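Local coordinates for regulatory protein SdiA (Escherichia coli, PDB 4LFU) that acts as a LuxR-type quorum-sensing receptor and transcription factor, activating ftsQAZ cell-division genes and responding to autoinducers made by other bacteria, at residues L44-A58 against S161-T175. Sequence-based numbering, arbitrary orientation.
Sequences LCVRHPVPFTRPKVA and SLMALMRLNDEIVMT
I172 lies along the face that strands 44-47 and 57-58 turn toward helix 161-167. From its CB, CG1 runs opposite the backbone N (chi1 -157°) and passes A58, with CG1 3.8 Å from A58 CB; the near-straight chi2 then carries CD1 to 3.6 Å from L44 O. I172 also touches Y27 of helix 23-36. The main chain under this side chain is fixed by an Asx turn, I172 N donating to D170 OD1 at 3.1 Å, just past the Schellman motif at N169 that ends the helix. L44 and L165 meet tip to tip through their CD1 methyls, whereas the L44 and L162 chains run alongside in opposite senses, L44 CD1 lying 3.6 Å from L162 CD2. V46 CG2 rests against both L162 CD2 and V173 CG1, 3.9 Å from the latter. At the end of the strand M174 O lies at the edge of the H48 ring, in its plane; K56 CD covers one face, 3.7 Å above its centre, and ND1 makes a weak bond back to V46 O. The P49 ring lies across the T175 side chain, P49 CD resting 3.5 Å from T175 CG2. Apolar contacts thus join the helix and the loop that follows it, which runs on toward the C-terminal LuxR-type helix-turn-helix domain, to one face of the antiparallel sheet, as in the alpha-beta-alpha sandwich of LuxR-type autoinducer-binding domains.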
ATOM      1  N   LEU A  44       1.102  -6.785 -17.728  1.00 29.46           N
ATOM      2  CA  LEU A  44       1.411  -6.497 -16.343  1.00 29.77           C
ATOM      3  C   LEU A  44       2.215  -5.200 -16.369  1.00 29.26           C
ATOM      4  O   LEU A  44       3.308  -5.183 -16.938  1.00 28.96           O
ATOM      5  CB  LEU A  44       2.214  -7.662 -15.747  1.00 29.72           C
ATOM      6  CG  LEU A  44       1.955  -8.199 -14.325  1.00 32.67           C
ATOM      7  CD1 LEU A  44       3.322  -8.567 -13.625  1.00 31.41           C
ATOM      8  CD2 LEU A  44       1.112  -7.283 -13.413  1.00 29.84           C
ATOM      9  N   CYS A  45       1.629  -4.119 -15.832  1.00 29.24           N
ATOM     10  CA  CYS A  45       2.229  -2.759 -15.782  1.00 29.58           C
ATOM     11  C   CYS A  45       2.398  -2.281 -14.354  1.00 28.03           C
ATOM     12  O   CYS A  45       1.504  -2.437 -13.532  1.00 26.91           O
ATOM     13  CB  CYS A  45       1.356  -1.707 -16.471  1.00 29.54           C
ATOM     14  SG  CYS A  45       0.967  -2.053 -18.179  1.00 38.47           S
ATOM     15  N   VAL A  46       3.537  -1.648 -14.094  1.00 27.29           N
ATOM     16  CA  VAL A  46       3.899  -1.204 -12.757  1.00 26.47           C
ATOM     17  C   VAL A  46       4.285   0.255 -12.843  1.00 26.10           C
ATOM     18  O   VAL A  46       5.278   0.575 -13.502  1.00 25.45           O
ATOM     19  CB  VAL A  46       5.070  -2.091 -12.168  1.00 26.47           C
ATOM     20  CG1 VAL A  46       5.458  -1.642 -10.780  1.00 25.08           C
ATOM     21  CG2 VAL A  46       4.668  -3.578 -12.148  1.00 25.70           C
ATOM     22  N   ARG A  47       3.482   1.122 -12.220  1.00 25.42           N
ATOM     23  CA  ARG A  47       3.806   2.536 -12.043  1.00 27.19           C
ATOM     24  C   ARG A  47       4.622   2.678 -10.752  1.00 26.29           C
ATOM     25  O   ARG A  47       4.103   2.507  -9.649  1.00 24.11           O
ATOM     26  CB  ARG A  47       2.538   3.470 -11.970  1.00 27.28           C
ATOM     27  CG  ARG A  47       1.293   3.042 -12.811  1.00 31.13           C
ATOM     28  CD  ARG A  47       0.180   4.167 -12.991  1.00 31.04           C
ATOM     29  NE  ARG A  47       0.706   5.221 -13.863  1.00 39.15           N
ATOM     30  CZ  ARG A  47       0.044   5.867 -14.823  1.00 41.28           C
ATOM     31  NH1 ARG A  47      -1.234   5.608 -15.083  1.00 43.93           N
ATOM     32  NH2 ARG A  47       0.684   6.791 -15.534  1.00 43.57           N
ATOM     33  N   HIS A  48       5.906   2.966 -10.919  1.00 27.09           N
ATOM     34  CA  HIS A  48       6.818   3.154  -9.803  1.00 28.23           C
ATOM     35  C   HIS A  48       6.553   4.473  -9.068  1.00 28.74           C
ATOM     36  O   HIS A  48       6.107   5.447  -9.679  1.00 28.31           O
ATOM     37  CB  HIS A  48       8.260   3.080 -10.294  1.00 28.30           C
ATOM     38  CG  HIS A  48       8.687   1.696 -10.672  1.00 29.61           C
ATOM     39  ND1 HIS A  48       8.077   0.976 -11.680  1.00 29.93           N
ATOM     40  CD2 HIS A  48       9.671   0.902 -10.186  1.00 30.16           C
ATOM     41  CE1 HIS A  48       8.663  -0.202 -11.794  1.00 30.11           C
ATOM     42  NE2 HIS A  48       9.635  -0.271 -10.902  1.00 30.87           N
ATOM     43  N   PRO A  49       6.810   4.503  -7.748  1.00 28.71           N
ATOM     44  CA  PRO A  49       6.582   5.720  -6.983  1.00 29.04           C
ATOM     45  C   PRO A  49       7.568   6.840  -7.356  1.00 29.70           C
ATOM     46  O   PRO A  49       7.279   8.006  -7.123  1.00 31.00           O
ATOM     47  CB  PRO A  49       6.810   5.265  -5.547  1.00 28.17           C
ATOM     48  CG  PRO A  49       7.818   4.205  -5.673  1.00 29.04           C
ATOM     49  CD  PRO A  49       7.355   3.432  -6.899  1.00 29.04           C
ATOM     50  N   VAL A  50       8.723   6.484  -7.920  1.00 30.67           N
ATOM     51  CA  VAL A  50       9.806   7.438  -8.238  1.00 31.17           C
ATOM     52  C   VAL A  50      10.364   7.105  -9.618  1.00 32.42           C
ATOM     53  O   VAL A  50      10.288   5.944 -10.035  1.00 32.69           O
ATOM     54  CB  VAL A  50      10.972   7.376  -7.193  1.00 30.84           C
ATOM     55  CG1 VAL A  50      10.524   7.874  -5.829  1.00 29.93           C
ATOM     56  CG2 VAL A  50      11.522   5.985  -7.070  1.00 29.94           C
ATOM     57  N   PRO A  51      10.927   8.106 -10.340  1.00 33.55           N
ATOM     58  CA  PRO A  51      11.060   9.547 -10.016  1.00 34.02           C
ATOM     59  C   PRO A  51       9.690  10.243  -9.924  1.00 34.44           C
ATOM     60  O   PRO A  51       8.751   9.833 -10.625  1.00 34.18           O
ATOM     61  CB  PRO A  51      11.873  10.109 -11.195  1.00 34.04           C
ATOM     62  CG  PRO A  51      12.500   8.932 -11.839  1.00 34.38           C
ATOM     63  CD  PRO A  51      11.517   7.799 -11.654  1.00 33.31           C
ATOM     64  N   PHE A  52       9.574  11.249  -9.052  1.00 34.36           N
ATOM     65  CA  PHE A  52       8.288  11.915  -8.787  1.00 36.45           C
ATOM     66  C   PHE A  52       7.776  12.693  -9.987  1.00 37.56           C
ATOM     67  O   PHE A  52       6.571  12.894 -10.155  1.00 37.51           O
ATOM     68  CB  PHE A  52       8.403  12.876  -7.608  1.00 35.96           C
ATOM     69  CG  PHE A  52       8.823  12.224  -6.330  1.00 36.73           C
ATOM     70  CD1 PHE A  52       7.912  11.489  -5.582  1.00 37.74           C
ATOM     71  CD2 PHE A  52      10.118  12.361  -5.861  1.00 36.06           C
ATOM     72  CE1 PHE A  52       8.296  10.905  -4.380  1.00 38.36           C
ATOM     73  CE2 PHE A  52      10.510  11.782  -4.672  1.00 35.28           C
ATOM     74  CZ  PHE A  52       9.609  11.063  -3.931  1.00 36.97           C
ATOM     75  N   THR A  53       8.731  13.092 -10.811  1.00 39.36           N
ATOM     76  CA  THR A  53       8.572  14.047 -11.888  1.00 41.61           C
ATOM     77  C   THR A  53       8.224  13.376 -13.223  1.00 42.30           C
ATOM     78  O   THR A  53       7.501  13.947 -14.039  1.00 43.32           O
ATOM     79  CB  THR A  53       9.857  14.895 -11.959  1.00 41.43           C
ATOM     80  OG1 THR A  53       9.550  16.227 -11.532  1.00 42.75           O
ATOM     81  CG2 THR A  53      10.486  14.883 -13.337  1.00 43.47           C
ATOM     82  N   ARG A  54       8.727  12.169 -13.447  1.00 42.72           N
ATOM     83  CA  ARG A  54       8.226  11.364 -14.563  1.00 42.86           C
ATOM     84  C   ARG A  54       8.222   9.917 -14.116  1.00 41.11           C
ATOM     85  O   ARG A  54       9.176   9.204 -14.385  1.00 41.57           O
ATOM     86  CB  ARG A  54       9.100  11.533 -15.814  1.00 43.66           C
ATOM     87  CG  ARG A  54       8.347  11.218 -17.104  1.00 47.84           C
ATOM     88  CD  ARG A  54       9.222  10.454 -18.077  1.00 55.02           C
ATOM     89  NE  ARG A  54      10.182  11.328 -18.756  1.00 60.43           N
ATOM     90  CZ  ARG A  54      10.881  10.980 -19.836  1.00 62.87           C
ATOM     91  NH1 ARG A  54      10.734   9.765 -20.367  1.00 63.14           N
ATOM     92  NH2 ARG A  54      11.729  11.849 -20.387  1.00 64.16           N
ATOM     93  N   PRO A  55       7.168   9.484 -13.402  1.00 39.76           N
ATOM     94  CA  PRO A  55       7.290   8.162 -12.795  1.00 39.00           C
ATOM     95  C   PRO A  55       7.489   7.081 -13.847  1.00 37.86           C
ATOM     96  O   PRO A  55       6.829   7.083 -14.887  1.00 37.82           O
ATOM     97  CB  PRO A  55       5.967   7.981 -12.018  1.00 39.26           C
ATOM     98  CG  PRO A  55       5.429   9.364 -11.859  1.00 39.66           C
ATOM     99  CD  PRO A  55       5.871  10.108 -13.098  1.00 39.64           C
ATOM    100  N   LYS A  56       8.444   6.207 -13.575  1.00 36.30           N
ATOM    101  CA  LYS A  56       8.718   5.073 -14.411  1.00 35.03           C
ATOM    102  C   LYS A  56       7.497   4.136 -14.468  1.00 33.51           C
ATOM    103  O   LYS A  56       6.881   3.841 -13.434  1.00 32.63           O
ATOM    104  CB  LYS A  56       9.930   4.342 -13.850  1.00 35.49           C
ATOM    105  CG  LYS A  56      10.366   3.142 -14.660  1.00 37.14           C
ATOM    106  CD  LYS A  56      10.970   2.054 -13.779  1.00 41.53           C
ATOM    107  CE  LYS A  56      12.448   2.248 -13.556  1.00 43.45           C
ATOM    108  NZ  LYS A  56      13.084   0.934 -13.195  1.00 46.12           N
ATOM    109  N   VAL A  57       7.154   3.707 -15.685  1.00 31.80           N
ATOM    110  CA  VAL A  57       6.179   2.651 -15.918  1.00 30.29           C
ATOM    111  C   VAL A  57       6.853   1.461 -16.596  1.00 29.75           C
ATOM    112  O   VAL A  57       7.408   1.583 -17.675  1.00 30.13           O
ATOM    113  CB  VAL A  57       4.994   3.131 -16.772  1.00 30.45           C
ATOM    114  CG1 VAL A  57       4.020   1.972 -17.049  1.00 28.65           C
ATOM    115  CG2 VAL A  57       4.283   4.278 -16.073  1.00 30.40           C
ATOM    116  N   ALA A  58       6.822   0.299 -15.954  1.00 28.56           N
ATOM    117  CA  ALA A  58       7.474  -0.856 -16.512  1.00 27.27           C
ATOM    118  C   ALA A  58       6.393  -1.883 -16.785  1.00 26.91           C
ATOM    119  O   ALA A  58       5.407  -1.952 -16.064  1.00 26.32           O
ATOM    120  CB  ALA A  58       8.527  -1.373 -15.564  1.00 27.38           C
ATOM    121  N   SER A 161       1.910 -12.801  -8.568  1.00 29.37           N
ATOM    122  CA  SER A 161       2.859 -12.586  -9.663  1.00 29.17           C
ATOM    123  C   SER A 161       3.846 -11.486  -9.312  1.00 28.93           C
ATOM    124  O   SER A 161       5.035 -11.646  -9.484  1.00 28.76           O
ATOM    125  CB  SER A 161       2.157 -12.327 -11.006  1.00 28.53           C
ATOM    126  OG  SER A 161       1.347 -11.157 -10.994  1.00 29.30           O
ATOM    127  N   LEU A 162       3.348 -10.387  -8.769  1.00 29.72           N
ATOM    128  CA  LEU A 162       4.207  -9.268  -8.427  1.00 30.27           C
ATOM    129  C   LEU A 162       4.994  -9.489  -7.130  1.00 30.64           C
ATOM    130  O   LEU A 162       6.091  -8.960  -6.996  1.00 30.38           O
ATOM    131  CB  LEU A 162       3.401  -7.968  -8.357  1.00 30.65           C
ATOM    132  CG  LEU A 162       2.821  -7.408  -9.659  1.00 31.03           C
ATOM    133  CD1 LEU A 162       1.774  -6.355  -9.386  1.00 30.13           C
ATOM    134  CD2 LEU A 162       3.919  -6.861 -10.541  1.00 33.24           C
ATOM    135  N   MET A 163       4.443 -10.256  -6.183  1.00 31.38           N
ATOM    136  CA  MET A 163       5.239 -10.699  -5.008  1.00 31.79           C
ATOM    137  C   MET A 163       6.372 -11.652  -5.398  1.00 31.93           C
ATOM    138  O   MET A 163       7.515 -11.474  -4.943  1.00 32.17           O
ATOM    139  CB  MET A 163       4.365 -11.294  -3.899  1.00 31.92           C
ATOM    140  CG  MET A 163       3.437 -10.265  -3.191  1.00 34.83           C
ATOM    141  SD  MET A 163       4.194  -8.710  -2.622  1.00 39.10           S
ATOM    142  CE  MET A 163       5.426  -9.328  -1.467  1.00 39.90           C
ATOM    143  N   ALA A 164       6.078 -12.628  -6.272  1.00 31.89           N
ATOM    144  CA  ALA A 164       7.128 -13.460  -6.864  1.00 31.52           C
ATOM    145  C   ALA A 164       8.190 -12.612  -7.550  1.00 31.64           C
ATOM    146  O   ALA A 164       9.380 -12.777  -7.298  1.00 31.88           O
ATOM    147  CB  ALA A 164       6.543 -14.471  -7.842  1.00 31.87           C
ATOM    148  N   LEU A 165       7.778 -11.695  -8.416  1.00 31.93           N
ATOM    149  CA  LEU A 165       8.752 -10.841  -9.116  1.00 32.16           C
ATOM    150  C   LEU A 165       9.561  -9.928  -8.188  1.00 32.40           C
ATOM    151  O   LEU A 165      10.682  -9.572  -8.508  1.00 31.92           O
ATOM    152  CB  LEU A 165       8.074 -10.026 -10.237  1.00 31.81           C
ATOM    153  CG  LEU A 165       7.514 -10.828 -11.423  1.00 30.96           C
ATOM    154  CD1 LEU A 165       6.395 -10.064 -12.119  1.00 30.80           C
ATOM    155  CD2 LEU A 165       8.605 -11.190 -12.405  1.00 29.73           C
ATOM    156  N   MET A 166       8.973  -9.528  -7.060  1.00 33.85           N
ATOM    157  CA  MET A 166       9.699  -8.777  -6.034  1.00 35.65           C
ATOM    158  C   MET A 166      10.750  -9.652  -5.363  1.00 35.88           C
ATOM    159  O   MET A 166      11.888  -9.219  -5.199  1.00 35.73           O
ATOM    160  CB  MET A 166       8.753  -8.176  -4.991  1.00 35.34           C
ATOM    161  CG  MET A 166       8.264  -6.769  -5.359  1.00 37.19           C
ATOM    162  SD  MET A 166       7.282  -5.992  -4.063  1.00 38.94           S
ATOM    163  CE  MET A 166       8.539  -5.119  -3.132  1.00 36.55           C
ATOM    164  N   ARG A 167      10.360 -10.878  -5.001  1.00 36.70           N
ATOM    165  CA  ARG A 167      11.274 -11.890  -4.454  1.00 38.48           C
ATOM    166  C   ARG A 167      12.444 -12.187  -5.392  1.00 38.08           C
ATOM    167  O   ARG A 167      13.563 -12.337  -4.936  1.00 38.21           O
ATOM    168  CB  ARG A 167      10.513 -13.188  -4.131  1.00 38.73           C
ATOM    169  CG  ARG A 167      11.414 -14.407  -3.944  1.00 40.09           C
ATOM    170  CD  ARG A 167      10.653 -15.602  -3.353  1.00 40.29           C
ATOM    171  NE  ARG A 167       9.633 -16.139  -4.258  1.00 44.80           N
ATOM    172  CZ  ARG A 167       9.895 -16.858  -5.350  1.00 45.19           C
ATOM    173  NH1 ARG A 167      11.148 -17.125  -5.690  1.00 45.40           N
ATOM    174  NH2 ARG A 167       8.900 -17.302  -6.107  1.00 46.07           N
ATOM    175  N   LEU A 168      12.164 -12.238  -6.696  1.00 38.10           N
ATOM    176  CA  LEU A 168      13.154 -12.497  -7.744  1.00 37.68           C
ATOM    177  C   LEU A 168      13.894 -11.236  -8.160  1.00 37.99           C
ATOM    178  O   LEU A 168      14.571 -11.221  -9.189  1.00 38.14           O
ATOM    179  CB  LEU A 168      12.488 -13.141  -8.969  1.00 37.52           C
ATOM    180  CG  LEU A 168      11.764 -14.482  -8.745  1.00 38.31           C
ATOM    181  CD1 LEU A 168      10.967 -14.944  -9.952  1.00 37.61           C
ATOM    182  CD2 LEU A 168      12.753 -15.560  -8.360  1.00 39.66           C
ATOM    183  N   ASN A 169      13.766 -10.175  -7.358  1.00 38.31           N
ATOM    184  CA  ASN A 169      14.451  -8.896  -7.599  1.00 38.63           C
ATOM    185  C   ASN A 169      14.318  -8.328  -9.030  1.00 38.51           C
ATOM    186  O   ASN A 169      15.235  -7.663  -9.540  1.00 38.07           O
ATOM    187  CB  ASN A 169      15.922  -8.987  -7.174  1.00 39.25           C
ATOM    188  CG  ASN A 169      16.508  -7.629  -6.811  1.00 41.71           C
ATOM    189  OD1 ASN A 169      15.985  -6.925  -5.938  1.00 43.85           O
ATOM    190  ND2 ASN A 169      17.601  -7.250  -7.486  1.00 43.06           N
ATOM    191  N   ASP A 170      13.155  -8.569  -9.655  1.00 38.22           N
ATOM    192  CA  ASP A 170      12.886  -8.128 -11.029  1.00 36.88           C
ATOM    193  C   ASP A 170      12.732  -6.608 -11.231  1.00 36.40           C
ATOM    194  O   ASP A 170      12.162  -5.904 -10.388  1.00 35.49           O
ATOM    195  CB  ASP A 170      11.687  -8.862 -11.609  1.00 36.99           C
ATOM    196  CG  ASP A 170      11.753  -8.940 -13.121  1.00 37.73           C
ATOM    197  OD1 ASP A 170      11.332  -7.978 -13.798  1.00 36.48           O
ATOM    198  OD2 ASP A 170      12.257  -9.959 -13.633  1.00 40.67           O
ATOM    199  N   GLU A 171      13.261  -6.143 -12.364  1.00 35.41           N
ATOM    200  CA  GLU A 171      13.350  -4.732 -12.747  1.00 36.54           C
ATOM    201  C   GLU A 171      11.961  -4.094 -12.920  1.00 34.94           C
ATOM    202  O   GLU A 171      11.796  -2.875 -12.768  1.00 34.55           O
ATOM    203  CB  GLU A 171      14.135  -4.612 -14.068  1.00 36.08           C
ATOM    204  CG  GLU A 171      13.552  -5.562 -15.146  1.00 39.59           C
ATOM    205  CD  GLU A 171      14.182  -5.457 -16.531  1.00 40.65           C
ATOM    206  OE1 GLU A 171      13.821  -6.305 -17.379  1.00 46.60           O
ATOM    207  OE2 GLU A 171      15.012  -4.547 -16.788  1.00 47.46           O
ATOM    208  N   ILE A 172      10.979  -4.934 -13.248  1.00 33.80           N
ATOM    209  CA  ILE A 172       9.614  -4.494 -13.464  1.00 32.32           C
ATOM    210  C   ILE A 172       9.032  -3.885 -12.182  1.00 32.11           C
ATOM    211  O   ILE A 172       8.301  -2.892 -12.257  1.00 31.91           O
ATOM    212  CB  ILE A 172       8.709  -5.619 -14.060  1.00 32.22           C
ATOM    213  CG1 ILE A 172       7.508  -4.997 -14.791  1.00 32.37           C
ATOM    214  CG2 ILE A 172       8.325  -6.686 -12.998  1.00 32.10           C
ATOM    215  CD1 ILE A 172       6.397  -5.963 -15.202  1.00 30.93           C
ATOM    216  N   VAL A 173       9.395  -4.449 -11.027  1.00 31.10           N
ATOM    217  CA  VAL A 173       8.824  -4.046  -9.741  1.00 31.36           C
ATOM    218  C   VAL A 173       9.762  -3.338  -8.745  1.00 31.92           C
ATOM    219  O   VAL A 173       9.279  -2.727  -7.790  1.00 31.83           O
ATOM    220  CB  VAL A 173       8.168  -5.238  -8.995  1.00 31.18           C
ATOM    221  CG1 VAL A 173       6.803  -5.497  -9.503  1.00 31.39           C
ATOM    222  CG2 VAL A 173       9.026  -6.497  -9.089  1.00 30.81           C
ATOM    223  N   MET A 174      11.076  -3.434  -8.935  1.00 32.42           N
ATOM    224  CA  MET A 174      12.032  -2.884  -7.952  1.00 33.51           C
ATOM    225  C   MET A 174      12.296  -1.375  -8.070  1.00 34.30           C
ATOM    226  O   MET A 174      12.526  -0.847  -9.164  1.00 33.59           O
ATOM    227  CB  MET A 174      13.382  -3.640  -7.940  1.00 33.39           C
ATOM    228  CG  MET A 174      13.335  -5.131  -7.604  1.00 33.74           C
ATOM    229  SD  MET A 174      12.278  -5.712  -6.255  1.00 39.84           S
ATOM    230  CE  MET A 174      13.146  -5.113  -4.792  1.00 40.51           C
ATOM    231  N   THR A 175      12.290  -0.713  -6.909  1.00 35.50           N
ATOM    232  CA  THR A 175      12.577   0.722  -6.789  1.00 36.81           C
ATOM    233  C   THR A 175      14.081   0.879  -6.497  1.00 37.32           C
ATOM    234  O   THR A 175      14.729  -0.116  -6.199  1.00 37.18           O
ATOM    235  CB  THR A 175      11.672   1.385  -5.702  1.00 37.06           C
ATOM    236  OG1 THR A 175      11.641   0.569  -4.513  1.00 39.34           O
ATOM    237  CG2 THR A 175      10.261   1.521  -6.218  1.00 36.72           C
TER